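Local atomic coordinates of succinylglutamate desuccinylase/aspartoacylase (Ruegeria sp. TM1040, PDB entry 3NA6), a protein that probably removes the acyl group from an N-acylated amino acid, as zinc-dependent hydrolases of the succinylglutamate desuccinylase/aspartoacylase family do. Residues P115-P118 with T123-I126; P89-P94 with G108-A113; H160-K165 with A198-G203; G21-P26 with A127-R132. All coordinates share one frame; numbering follows the deposited sequence.

Contact 1. Residues P115-P118 with T123-I126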
loop_
_atom_site.group_PDB
_atom_site.type_symbol
_atom_site.label_atom_id
_atom_site.label_comp_id
_atom_site.label_asym_id
_atom_site.label_seq_id
_atom_site.Cartn_x
_atom_site.Cartn_y
_atom_site.Cartn_z
ATOM N N PRO A 115 23.509 21.478 3.294
ATOM C CA PRO A 115 24.600 20.952 2.479
ATOM C C PRO A 115 24.640 19.410 2.362
ATOM O O PRO A 115 25.485 18.887 1.666
ATOM C CB PRO A 115 25.824 21.447 3.224
ATOM C CG PRO A 115 25.398 21.418 4.653
ATOM C CD PRO A 115 23.981 21.861 4.633
ATOM N N GLY A 116 23.725 18.699 3.005
ATOM C CA GLY A 116 23.691 17.244 2.905
ATOM C C GLY A 116 24.805 16.609 3.717
ATOM O O GLY A 116 25.497 17.265 4.482
ATOM N N ARG A 117 24.956 15.313 3.572
ATOM C CA ARG A 117 26.022 14.593 4.245
ATOM C C ARG A 117 26.299 13.309 3.487
ATOM O O ARG A 117 25.379 12.725 2.913
ATOM C CB ARG A 117 25.629 14.304 5.685
ATOM C CG ARG A 117 24.308 13.600 5.865
ATOM C CD ARG A 117 23.847 13.734 7.304
ATOM N NE ARG A 117 24.668 12.929 8.200
ATOM C CZ ARG A 117 24.212 11.990 9.032
ATOM N NH1 ARG A 117 22.914 11.701 9.131
ATOM N NH2 ARG A 117 25.075 11.331 9.792
ATOM N N PRO A 118 27.560 12.863 3.498
ATOM C CA PRO A 118 27.990 11.703 2.713
ATOM C C PRO A 118 27.557 10.363 3.285
ATOM O O PRO A 118 27.709 9.328 2.619
ATOM C CB PRO A 118 29.507 11.812 2.750
ATOM C CG PRO A 118 29.811 12.526 4.029
ATOM C CD PRO A 118 28.676 13.479 4.254
ATOM N N THR A 123 19.020 11.204 -0.687
ATOM C CA THR A 123 18.852 12.621 -1.051
ATOM C C THR A 123 19.969 13.487 -0.454
ATOM O O THR A 123 20.485 14.389 -1.093
ATOM C CB THR A 123 17.446 13.117 -0.639
ATOM O OG1 THR A 123 16.441 12.345 -1.349
ATOM C CG2 THR A 123 17.251 14.613 -0.984
ATOM N N GLN A 124 20.345 13.196 0.784
ATOM C CA GLN A 124 21.417 13.914 1.448
ATOM C C GLN A 124 22.774 13.660 0.809
ATOM O O GLN A 124 23.598 14.562 0.765
ATOM C CB GLN A 124 21.482 13.542 2.926
ATOM C CG GLN A 124 20.283 13.989 3.686
ATOM C CD GLN A 124 20.370 13.658 5.129
ATOM O OE1 GLN A 124 20.628 12.513 5.521
ATOM N NE2 GLN A 124 20.195 14.673 5.952
ATOM N N LYS A 125 23.013 12.424 0.380
ATOM C CA LYS A 125 24.252 12.032 -0.333
ATOM C C LYS A 125 24.363 12.722 -1.714
ATOM O O LYS A 125 25.437 13.201 -2.085
ATOM C CB LYS A 125 24.336 10.509 -0.485
ATOM C CG LYS A 125 24.576 9.754 0.868
ATOM C CD LYS A 125 24.299 8.274 0.698
ATOM C CE LYS A 125 25.070 7.393 1.624
ATOM N NZ LYS A 125 24.530 6.004 1.555
ATOM N N ILE A 126 23.242 12.845 -2.429
ATOM C CA ILE A 126 23.186 13.658 -3.648
ATOM C C ILE A 126 23.599 15.101 -3.343
ATOM O O ILE A 126 24.492 15.661 -3.999
ATOM C CB ILE A 126 21.799 13.603 -4.345
ATOM C CG1 ILE A 126 21.492 12.178 -4.813
ATOM C CG2 ILE A 126 21.741 14.516 -5.538
ATOM C CD1 ILE A 126 20.031 11.968 -5.373
HETATM O O HOH W 1 20.461 11.261 7.945
#

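Contact 2. Residues P89-P94 with G108-A113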
loop_
_atom_site.group_PDB
_atom_site.type_symbol
_atom_site.label_atom_id
_atom_site.label_comp_id
_atom_site.label_asym_id
_atom_site.label_seq_id
_atom_site.Cartn_x
_atom_site.Cartn_y
_atom_site.Cartn_z
ATOM N N PRO A 89 20.102 16.367 -16.142
ATOM C CA PRO A 89 18.686 16.709 -16.403
ATOM C C PRO A 89 17.731 16.262 -15.309
ATOM O O PRO A 89 16.675 16.862 -15.139
ATOM C CB PRO A 89 18.360 15.985 -17.709
ATOM C CG PRO A 89 19.626 15.307 -18.159
ATOM C CD PRO A 89 20.640 15.376 -17.087
ATOM N N TYR A 90 18.099 15.193 -14.606
ATOM C CA TYR A 90 17.279 14.617 -13.556
ATOM C C TYR A 90 18.062 14.615 -12.231
ATOM O O TYR A 90 18.720 13.661 -11.882
ATOM C CB TYR A 90 16.845 13.209 -13.948
ATOM C CG TYR A 90 16.350 13.009 -15.348
ATOM C CD1 TYR A 90 15.339 13.788 -15.870
ATOM C CD2 TYR A 90 16.845 11.968 -16.133
ATOM C CE1 TYR A 90 14.824 13.554 -17.181
ATOM C CE2 TYR A 90 16.355 11.715 -17.417
ATOM C CZ TYR A 90 15.345 12.538 -17.951
ATOM O OH TYR A 90 14.857 12.287 -19.228
ATOM N N PHE A 91 18.000 15.735 -11.522
ATOM C CA PHE A 91 18.810 16.017 -10.343
ATOM C C PHE A 91 18.387 15.135 -9.154
ATOM O O PHE A 91 19.184 14.379 -8.631
ATOM C CB PHE A 91 18.641 17.501 -10.073
ATOM C CG PHE A 91 19.549 18.109 -9.019
ATOM C CD1 PHE A 91 20.625 17.459 -8.467
ATOM C CD2 PHE A 91 19.289 19.413 -8.626
ATOM C CE1 PHE A 91 21.406 18.082 -7.530
ATOM C CE2 PHE A 91 20.084 20.053 -7.696
ATOM C CZ PHE A 91 21.122 19.395 -7.145
ATOM N N ASN A 92 17.142 15.210 -8.712
ATOM C CA ASN A 92 16.659 14.201 -7.764
ATOM C C ASN A 92 16.125 13.054 -8.584
ATOM O O ASN A 92 14.903 12.885 -8.753
ATOM C CB ASN A 92 15.593 14.718 -6.811
ATOM C CG ASN A 92 15.316 13.740 -5.695
ATOM O OD1 ASN A 92 15.726 12.567 -5.775
ATOM N ND2 ASN A 92 14.685 14.216 -4.620
ATOM N N TYR A 93 17.055 12.254 -9.073
ATOM C CA TYR A 93 16.738 11.222 -10.024
ATOM C C TYR A 93 15.654 10.266 -9.522
ATOM O O TYR A 93 14.684 10.000 -10.234
ATOM C CB TYR A 93 17.999 10.504 -10.497
ATOM C CG TYR A 93 17.717 9.421 -11.528
ATOM C CD1 TYR A 93 17.097 9.717 -12.730
ATOM C CD2 TYR A 93 18.048 8.104 -11.274
ATOM C CE1 TYR A 93 16.841 8.736 -13.656
ATOM C CE2 TYR A 93 17.774 7.111 -12.189
ATOM C CZ TYR A 93 17.182 7.437 -13.374
ATOM O OH TYR A 93 16.931 6.445 -14.263
ATOM N N PRO A 94 15.771 9.796 -8.281
ATOM C CA PRO A 94 14.693 8.925 -7.781
ATOM C C PRO A 94 13.322 9.585 -7.776
ATOM O O PRO A 94 12.336 8.924 -8.168
ATOM C CB PRO A 94 15.175 8.551 -6.374
ATOM C CG PRO A 94 16.688 8.624 -6.501
ATOM C CD PRO A 94 16.893 9.856 -7.326
ATOM N N GLY A 108 12.768 12.782 0.632
ATOM C CA GLY A 108 13.624 13.962 0.637
ATOM C C GLY A 108 13.228 15.003 -0.401
ATOM O O GLY A 108 13.066 14.693 -1.591
ATOM N N ASN A 109 13.085 16.235 0.069
ATOM C CA ASN A 109 13.024 17.397 -0.803
ATOM C C ASN A 109 14.455 17.868 -1.021
ATOM O O ASN A 109 15.094 18.447 -0.117
ATOM C CB ASN A 109 12.189 18.519 -0.175
ATOM C CG ASN A 109 12.056 19.730 -1.095
ATOM O OD1 ASN A 109 12.750 19.828 -2.114
ATOM N ND2 ASN A 109 11.152 20.647 -0.752
ATOM N N LEU A 110 14.961 17.601 -2.213
ATOM C CA LEU A 110 16.377 17.817 -2.486
ATOM C C LEU A 110 16.682 19.299 -2.340
ATOM O O LEU A 110 17.751 19.659 -1.831
ATOM C CB LEU A 110 16.761 17.347 -3.895
ATOM C CG LEU A 110 18.213 17.558 -4.369
ATOM C CD1 LEU A 110 19.281 17.041 -3.369
ATOM C CD2 LEU A 110 18.412 16.930 -5.722
ATOM N N ASN A 111 15.714 20.147 -2.731
ATOM C CA ASN A 111 15.917 21.576 -2.676
ATOM C C ASN A 111 16.067 22.132 -1.281
ATOM O O ASN A 111 16.491 23.285 -1.145
ATOM C CB ASN A 111 14.821 22.349 -3.391
ATOM C CG ASN A 111 15.255 23.761 -3.750
ATOM O OD1 ASN A 111 16.412 23.994 -4.111
ATOM N ND2 ASN A 111 14.337 24.719 -3.628
ATOM N N ARG A 112 15.742 21.355 -0.254
ATOM C CA ARG A 112 15.984 21.776 1.129
ATOM C C ARG A 112 16.945 20.834 1.873
ATOM O O ARG A 112 16.989 20.846 3.096
ATOM C CB ARG A 112 14.638 21.909 1.874
ATOM C CG ARG A 112 13.540 22.585 1.017
ATOM C CD ARG A 112 12.557 23.460 1.826
ATOM N NE ARG A 112 11.390 23.864 1.038
ATOM C CZ ARG A 112 10.126 23.624 1.382
ATOM N NH1 ARG A 112 9.839 23.002 2.520
ATOM N NH2 ARG A 112 9.144 24.031 0.593
ATOM N N ALA A 113 17.725 20.035 1.133
ATOM C CA ALA A 113 18.625 19.041 1.731
ATOM C C ALA A 113 20.073 19.508 1.947
ATOM O O ALA A 113 20.891 18.761 2.490
ATOM C CB ALA A 113 18.589 17.731 0.908
HETATM O O HOH W 2 13.234 16.733 -4.579
#

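Contact 3. Residues H160-K165 with A198-G203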
loop_
_atom_site.group_PDB
_atom_site.type_symbol
_atom_site.label_atom_id
_atom_site.label_comp_id
_atom_site.label_asym_id
_atom_site.label_seq_id
_atom_site.Cartn_x
_atom_site.Cartn_y
_atom_site.Cartn_z
ATOM N N HIS A 160 18.019 36.731 -6.966
ATOM C CA HIS A 160 17.818 36.958 -5.551
ATOM C C HIS A 160 18.439 38.247 -5.039
ATOM O O HIS A 160 19.442 38.728 -5.557
ATOM C CB HIS A 160 18.307 35.762 -4.745
ATOM C CG HIS A 160 17.505 34.524 -4.979
ATOM N ND1 HIS A 160 18.072 33.319 -5.353
ATOM C CD2 HIS A 160 16.164 34.315 -4.953
ATOM C CE1 HIS A 160 17.117 32.422 -5.530
ATOM N NE2 HIS A 160 15.952 32.998 -5.284
ATOM N N ILE A 161 17.785 38.804 -4.025
ATOM C CA ILE A 161 18.315 39.882 -3.242
ATOM C C ILE A 161 19.273 39.226 -2.273
ATOM O O ILE A 161 18.887 38.316 -1.506
ATOM C CB ILE A 161 17.213 40.608 -2.471
ATOM C CG1 ILE A 161 16.243 41.303 -3.445
ATOM C CG2 ILE A 161 17.833 41.624 -1.480
ATOM C CD1 ILE A 161 16.908 42.419 -4.333
ATOM N N LEU A 162 20.531 39.667 -2.339
ATOM C CA LEU A 162 21.620 39.099 -1.561
ATOM C C LEU A 162 22.330 40.219 -0.807
ATOM O O LEU A 162 22.336 41.401 -1.227
ATOM C CB LEU A 162 22.618 38.413 -2.514
ATOM C CG LEU A 162 22.077 37.297 -3.414
ATOM C CD1 LEU A 162 23.070 36.969 -4.500
ATOM C CD2 LEU A 162 21.737 36.025 -2.595
ATOM N N GLU A 163 22.981 39.828 0.278
ATOM C CA GLU A 163 23.879 40.733 0.998
ATOM C C GLU A 163 25.049 41.205 0.147
ATOM O O GLU A 163 25.456 42.352 0.266
ATOM C CB GLU A 163 24.461 40.064 2.251
ATOM C CG GLU A 163 23.440 39.686 3.334
ATOM C CD GLU A 163 22.752 40.884 3.974
ATOM O OE1 GLU A 163 23.274 42.022 3.870
ATOM O OE2 GLU A 163 21.686 40.683 4.595
ATOM N N ASP A 164 25.635 40.318 -0.660
ATOM C CA ASP A 164 26.709 40.723 -1.595
ATOM C C ASP A 164 26.069 41.395 -2.822
ATOM O O ASP A 164 25.582 40.702 -3.732
ATOM C CB ASP A 164 27.522 39.502 -2.033
ATOM C CG ASP A 164 28.683 39.858 -2.945
ATOM O OD1 ASP A 164 28.648 40.973 -3.483
ATOM O OD2 ASP A 164 29.608 39.009 -3.153
ATOM N N LYS A 165 26.067 42.731 -2.840
ATOM C CA LYS A 165 25.375 43.492 -3.902
ATOM C C LYS A 165 26.061 43.395 -5.257
ATOM O O LYS A 165 25.437 43.616 -6.292
ATOM C CB LYS A 165 25.158 44.951 -3.487
ATOM C CG LYS A 165 24.323 45.126 -2.185
ATOM C CD LYS A 165 22.932 44.474 -2.346
ATOM C CE LYS A 165 22.110 44.461 -1.066
ATOM N NZ LYS A 165 20.900 43.671 -1.307
ATOM N N ALA A 198 23.313 27.357 -1.401
ATOM C CA ALA A 198 24.579 26.658 -1.558
ATOM C C ALA A 198 25.442 27.322 -2.650
ATOM O O ALA A 198 26.646 27.509 -2.469
ATOM C CB ALA A 198 24.329 25.176 -1.909
ATOM N N VAL A 199 24.811 27.684 -3.764
ATOM C CA VAL A 199 25.521 28.324 -4.872
ATOM C C VAL A 199 25.921 29.756 -4.528
ATOM O O VAL A 199 27.096 30.121 -4.599
ATOM C CB VAL A 199 24.683 28.320 -6.147
ATOM C CG1 VAL A 199 25.471 28.972 -7.304
ATOM C CG2 VAL A 199 24.247 26.884 -6.469
ATOM N N GLU A 200 24.948 30.535 -4.103
ATOM C CA GLU A 200 25.129 31.945 -3.864
ATOM C C GLU A 200 26.106 32.253 -2.728
ATOM O O GLU A 200 26.886 33.209 -2.805
ATOM C CB GLU A 200 23.772 32.582 -3.590
ATOM C CG GLU A 200 22.922 32.656 -4.821
ATOM C CD GLU A 200 21.448 32.883 -4.476
ATOM O OE1 GLU A 200 21.115 32.853 -3.271
ATOM O OE2 GLU A 200 20.638 33.078 -5.410
ATOM N N GLU A 201 26.092 31.454 -1.675
ATOM C CA GLU A 201 26.998 31.740 -0.563
ATOM C C GLU A 201 28.457 31.444 -0.888
ATOM O O GLU A 201 29.354 31.925 -0.174
ATOM C CB GLU A 201 26.523 31.090 0.753
ATOM C CG GLU A 201 26.832 29.618 0.856
ATOM C CD GLU A 201 26.387 28.975 2.194
ATOM O OE1 GLU A 201 25.862 29.688 3.095
ATOM O OE2 GLU A 201 26.572 27.737 2.314
HETATM N N MSE A 202 28.698 30.675 -1.956
HETATM C CA MSE A 202 30.040 30.476 -2.498
HETATM C C MSE A 202 30.515 31.622 -3.338
HETATM O O MSE A 202 31.659 31.589 -3.827
HETATM C CB MSE A 202 30.120 29.231 -3.402
HETATM C CG MSE A 202 29.796 27.987 -2.716
HETATM SE SE MSE A 202 29.602 26.533 -3.970
HETATM C CE MSE A 202 29.527 25.155 -2.559
ATOM N N GLY A 203 29.673 32.627 -3.540
ATOM C CA GLY A 203 30.040 33.764 -4.386
ATOM C C GLY A 203 29.758 33.547 -5.850
ATOM O O GLY A 203 30.315 34.256 -6.675
HETATM O O HOH W 3 20.163 34.942 -7.632
#

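Contact 4. Residues G21-P26 with A127-R132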
loop_
_atom_site.group_PDB
_atom_site.type_symbol
_atom_site.label_atom_id
_atom_site.label_comp_id
_atom_site.label_asym_id
_atom_site.label_seq_id
_atom_site.Cartn_x
_atom_site.Cartn_y
_atom_site.Cartn_z
ATOM N N GLY A 21 27.302 9.500 -19.123
ATOM C CA GLY A 21 27.372 8.420 -18.167
ATOM C C GLY A 21 26.492 8.658 -16.974
ATOM O O GLY A 21 25.386 9.180 -17.122
ATOM N N PHE A 22 26.984 8.242 -15.799
ATOM C CA PHE A 22 26.197 8.234 -14.576
ATOM C C PHE A 22 27.009 8.606 -13.359
ATOM O O PHE A 22 28.192 8.361 -13.309
ATOM C CB PHE A 22 25.570 6.855 -14.332
ATOM C CG PHE A 22 24.869 6.305 -15.542
ATOM C CD1 PHE A 22 23.558 6.674 -15.831
ATOM C CD2 PHE A 22 25.548 5.499 -16.442
ATOM C CE1 PHE A 22 22.936 6.228 -16.982
ATOM C CE2 PHE A 22 24.922 5.059 -17.596
ATOM C CZ PHE A 22 23.614 5.425 -17.847
ATOM N N LEU A 23 26.345 9.222 -12.386
ATOM C CA LEU A 23 26.842 9.268 -11.035
ATOM C C LEU A 23 26.297 8.022 -10.313
ATOM O O LEU A 23 25.086 7.887 -10.081
ATOM C CB LEU A 23 26.342 10.545 -10.346
ATOM C CG LEU A 23 26.719 11.856 -11.057
ATOM C CD1 LEU A 23 26.222 13.048 -10.273
ATOM C CD2 LEU A 23 28.206 11.958 -11.282
ATOM N N LYS A 24 27.176 7.093 -10.011
ATOM C CA LYS A 24 26.799 5.886 -9.296
ATOM C C LYS A 24 26.786 6.106 -7.793
ATOM O O LYS A 24 27.827 6.318 -7.152
ATOM C CB LYS A 24 27.758 4.761 -9.658
ATOM C CG LYS A 24 27.368 3.360 -9.177
ATOM C CD LYS A 24 28.274 2.296 -9.899
ATOM C CE LYS A 24 28.997 1.366 -8.938
ATOM N NZ LYS A 24 29.673 1.935 -7.718
ATOM N N LEU A 25 25.590 6.080 -7.235
ATOM C CA LEU A 25 25.409 6.243 -5.795
ATOM C C LEU A 25 25.029 4.884 -5.259
ATOM O O LEU A 25 23.935 4.401 -5.548
ATOM C CB LEU A 25 24.300 7.268 -5.564
ATOM C CG LEU A 25 23.686 7.492 -4.196
ATOM C CD1 LEU A 25 24.780 7.680 -3.198
ATOM C CD2 LEU A 25 22.767 8.715 -4.337
ATOM N N PRO A 26 25.919 4.245 -4.500
ATOM C CA PRO A 26 25.540 2.976 -3.911
ATOM C C PRO A 26 24.274 3.061 -3.080
ATOM O O PRO A 26 24.107 3.971 -2.309
ATOM C CB PRO A 26 26.742 2.614 -3.038
ATOM C CG PRO A 26 27.890 3.377 -3.620
ATOM C CD PRO A 26 27.265 4.665 -4.081
ATOM N N ALA A 127 22.948 15.706 -2.360
ATOM C CA ALA A 127 23.252 17.076 -1.973
ATOM C C ALA A 127 24.722 17.247 -1.596
ATOM O O ALA A 127 25.392 18.186 -2.040
ATOM C CB ALA A 127 22.366 17.517 -0.802
ATOM N N ASP A 128 25.236 16.325 -0.808
ATOM C CA ASP A 128 26.626 16.400 -0.381
ATOM C C ASP A 128 27.616 16.336 -1.556
ATOM O O ASP A 128 28.653 16.993 -1.544
ATOM C CB ASP A 128 26.948 15.289 0.625
ATOM C CG ASP A 128 28.392 15.302 1.040
ATOM O OD1 ASP A 128 28.753 16.125 1.921
ATOM O OD2 ASP A 128 29.159 14.529 0.445
ATOM N N TYR A 129 27.304 15.525 -2.552
ATOM C CA TYR A 129 28.164 15.399 -3.718
ATOM C C TYR A 129 28.158 16.700 -4.518
ATOM O O TYR A 129 29.185 17.129 -5.038
ATOM C CB TYR A 129 27.733 14.210 -4.595
ATOM C CG TYR A 129 28.665 13.948 -5.745
ATOM C CD1 TYR A 129 29.910 13.360 -5.542
ATOM C CD2 TYR A 129 28.314 14.286 -7.026
ATOM C CE1 TYR A 129 30.758 13.142 -6.601
ATOM C CE2 TYR A 129 29.148 14.050 -8.071
ATOM C CZ TYR A 129 30.358 13.502 -7.861
ATOM O OH TYR A 129 31.173 13.291 -8.932
ATOM N N PHE A 130 26.984 17.308 -4.656
ATOM C CA PHE A 130 26.891 18.594 -5.332
ATOM C C PHE A 130 27.589 19.674 -4.531
ATOM O O PHE A 130 28.341 20.453 -5.097
ATOM C CB PHE A 130 25.431 18.947 -5.687
ATOM C CG PHE A 130 24.957 18.276 -6.977
ATOM C CD1 PHE A 130 24.838 16.883 -7.039
ATOM C CD2 PHE A 130 24.724 19.008 -8.115
ATOM C CE1 PHE A 130 24.476 16.260 -8.174
ATOM C CE2 PHE A 130 24.352 18.380 -9.287
ATOM C CZ PHE A 130 24.212 17.011 -9.313
ATOM N N GLN A 131 27.349 19.721 -3.223
ATOM C CA GLN A 131 27.963 20.731 -2.346
ATOM C C GLN A 131 29.494 20.705 -2.370
ATOM O O GLN A 131 30.126 21.743 -2.529
ATOM C CB GLN A 131 27.520 20.494 -0.905
ATOM C CG GLN A 131 28.054 21.498 0.139
ATOM C CD GLN A 131 27.366 22.855 0.081
ATOM O OE1 GLN A 131 26.147 22.943 -0.071
ATOM N NE2 GLN A 131 28.156 23.925 0.193
ATOM N N ARG A 132 30.080 19.518 -2.224
ATOM C CA ARG A 132 31.531 19.395 -2.016
ATOM C C ARG A 132 32.328 18.970 -3.242
ATOM O O ARG A 132 33.534 19.184 -3.278
ATOM C CB ARG A 132 31.819 18.442 -0.845
ATOM C CG ARG A 132 31.311 19.012 0.501
ATOM C CD ARG A 132 31.913 18.317 1.718
ATOM N NE ARG A 132 31.553 16.905 1.690
ATOM C CZ ARG A 132 32.383 15.878 1.832
ATOM N NH1 ARG A 132 33.667 16.063 2.112
ATOM N NH2 ARG A 132 31.905 14.653 1.733
#

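Contact 1. Residues P115-P118 with T123-I126
The loop leading into helix 122-134 doubles back along the helix it is about to enter, and Gly116 and Arg117 settle against Gln124 in its opening turns. Here the backbone makes the one direct hydrogen bond: Arg117 N donates to Gln124 O at 3.2 Å with an angle of 143° at the hydrogen. The same oxygen receives a CA-H contact from Gly116 CA at 3.4 Å, and a beta carbon on Gly116 would collide with it. In return Arg117 O meets Lys125 CA, a second CA-H contact, at 3.5 Å. Beyond the backbone, the side chains of Arg117 and Gln124 run side by side in the same direction. With chi1 at 54°, Arg117 CG is tucked between its own N and C, and from there CG and CD lie alongside the Gln124 amide, CG 3.9 Å from OE1. The guanidinium and amide planes stand 89° apart, and a water spans their polar ends: it donates to Gln124 OE1 at 2.7 Å and takes a weak bond from Arg117 NH1. Gln124 OE1 also accepts from Thr121 N, which steadies the amide near the helix start, while Arg117 NE forms a salt bridge with Asp119. Further along, the extended Lys125 chain passes Pro118, its CE 3.4 Å from Pro118 O.

Contact 2. Residues P89-P94 with G108-A113
A single methyl group is set almost exactly over the centre of an aromatic ring: Leu110 CD2 lies 3.5 Å from the centroid of Phe91, 11° off the ring normal. This is a CH-pi contact in its plainest form, with all six ring carbons at similar range and CD1 of Phe91 the closest of them to Leu110 CD2, at 3.6 Å. The leucine comes in roughly perpendicular to the phenylalanine side chain. In Leu110, CG stands opposite the backbone N (chi1 177°), which carries the branch toward the ring, and the same CD2 also reaches Asn92 CB at 3.7 Å. The Asn92 and Leu110 side chains run antiparallel past one another, and one water ties the Asn92 amide to the other backbone, accepting from Asn92 ND2 at 2.9 Å and from Leu110 N at 3.1 Å. Asn92 has two further roles: it is the centre of an inverse gamma turn, and it N-caps helix 93-97 through a weak bond from Ala95 N to its OD1. The facing segment makes a short 3-10 turn within an Asn-Leu-Asn-Arg sequence, resembling the motif that contributes to the substrate pocket in aspartoacylase relatives. Beside it, Asn109 OD1 receives His59 NE2 and, weakly, Asn111 N at 3.0 Å; His59, with Glu62 and His145, may form the metal site, vacant here. The Phe91 ring is also met edge-to-face by Tyr195 and obliquely by Phe130. The residue before the ring, Tyr90, bonds through its OH to Ser289 O of a second subunit.

Contact 3. Residues H160-K165 with A198-G203
The His160 imidazole receives Glu200 OE2 at its edge, in the ring plane, while the carboxylate is turned so that the two planes stand 80° apart. The bond is short and nearly straight: His160 ND1 donates to Glu200 OE2 over 2.6 Å at 169°, using the oxygen's syn lone pair. Glu200 reaches across from helix 195-200 with an extended chain (chi2 162°), set nearly square to the histidine side chain. OE2 has a second partner, a water 2.9 Å away that donates to it and accepts from His160 N, so the ring and its own backbone are both linked to one carboxylate oxygen. The other oxygen, OE1, abuts the methyl Leu162 CD2 at 3.3 Å. With the carboxylate buried, its charge would probably make the imidazole easier to protonate. A glutamine in place of Glu200 would probably weaken the grip on His160 ND1, leaving the ring without a charged mate and freer to turn. Nearby, Lys165 NZ donates to Leu162 O at 2.7 Å, Asp164 N-caps helix 165-178, and Gly203, with positive phi, completes a Schellman motif after the helix. The His160 ring also packs on Leu206 and Thr208 of strand 205-210. The arrangement is a His-carboxylate hydrogen bond, here joining the end of strand 156-160 in the central mixed sheet of an alpha/beta catalytic domain to a neighbouring short helix.

Contact 4. Residues G21-P26 with A127-R132
Asp128, the residue before the Tyr129 that meets Leu23, has its OD2 gripped by two donors, Arg132 NH2 at 3.0 Å and Asn5 ND2. The setting is that of an alpha/beta fold, where helix 122-134 lies against the mixed sheet and strand 17-26 offers its side chains to it. Arg132 takes Asp128 side-on: its NE makes a salt bridge to OD1 at 2.9 Å, so each carboxylate oxygen is held by a different nitrogen. The pair spans one helical turn, and its bonds to Asn5 and Lys3 O join the N-terminal residues to the helix. Across the contact itself the meeting is wholly apolar. Both methyls of Leu23 converge on Tyr129 CE2, CD1 at 3.8 Å and CD2 at 3.9 Å, and the approach is oblique. In Tyr129, CG lies opposite the backbone N (chi1 -174°), which puts the ring on the strand side. Leu23 CD1 also meets the next helical residue, standing 4.2 Å from Phe130 CE1. With an alanine here in place of Leu23 both methyls would go, which is likely to open a gap beside Tyr129 CE2 and Phe130 CE1 and set the tyrosine ring freer to shift. The strand alternates: Leu25 also faces the helix, and Pro9, Ile39 and Ile41 touch Leu23, whereas Lys24 makes a cation-pi contact with Phe261 of a fourth subunit. At the outer end of the tyrosine, Leu23 CD2 lies 4.0 Å from Tyr129 OH.

Starting at the N terminus, strand 17-26 opens the widest loop, which contact 4 closes about a hundred residues later on helix 122-134. Inside that span lie contact 2, joining the start of helix 93-97 to the loop at 108-113, and then contact 1, in series with it, where the following loop meets the first turns of helix 122-134. That helix is the common element: it serves contacts 1 and 4 directly, while its Thr123, Ala127 and Phe130 pack on contact 2. Contact 3 comes later in the chain, tying strand 156-160 to helix 195-200; it touches contact 4 where Ala198 and Met202 pack on Gln131.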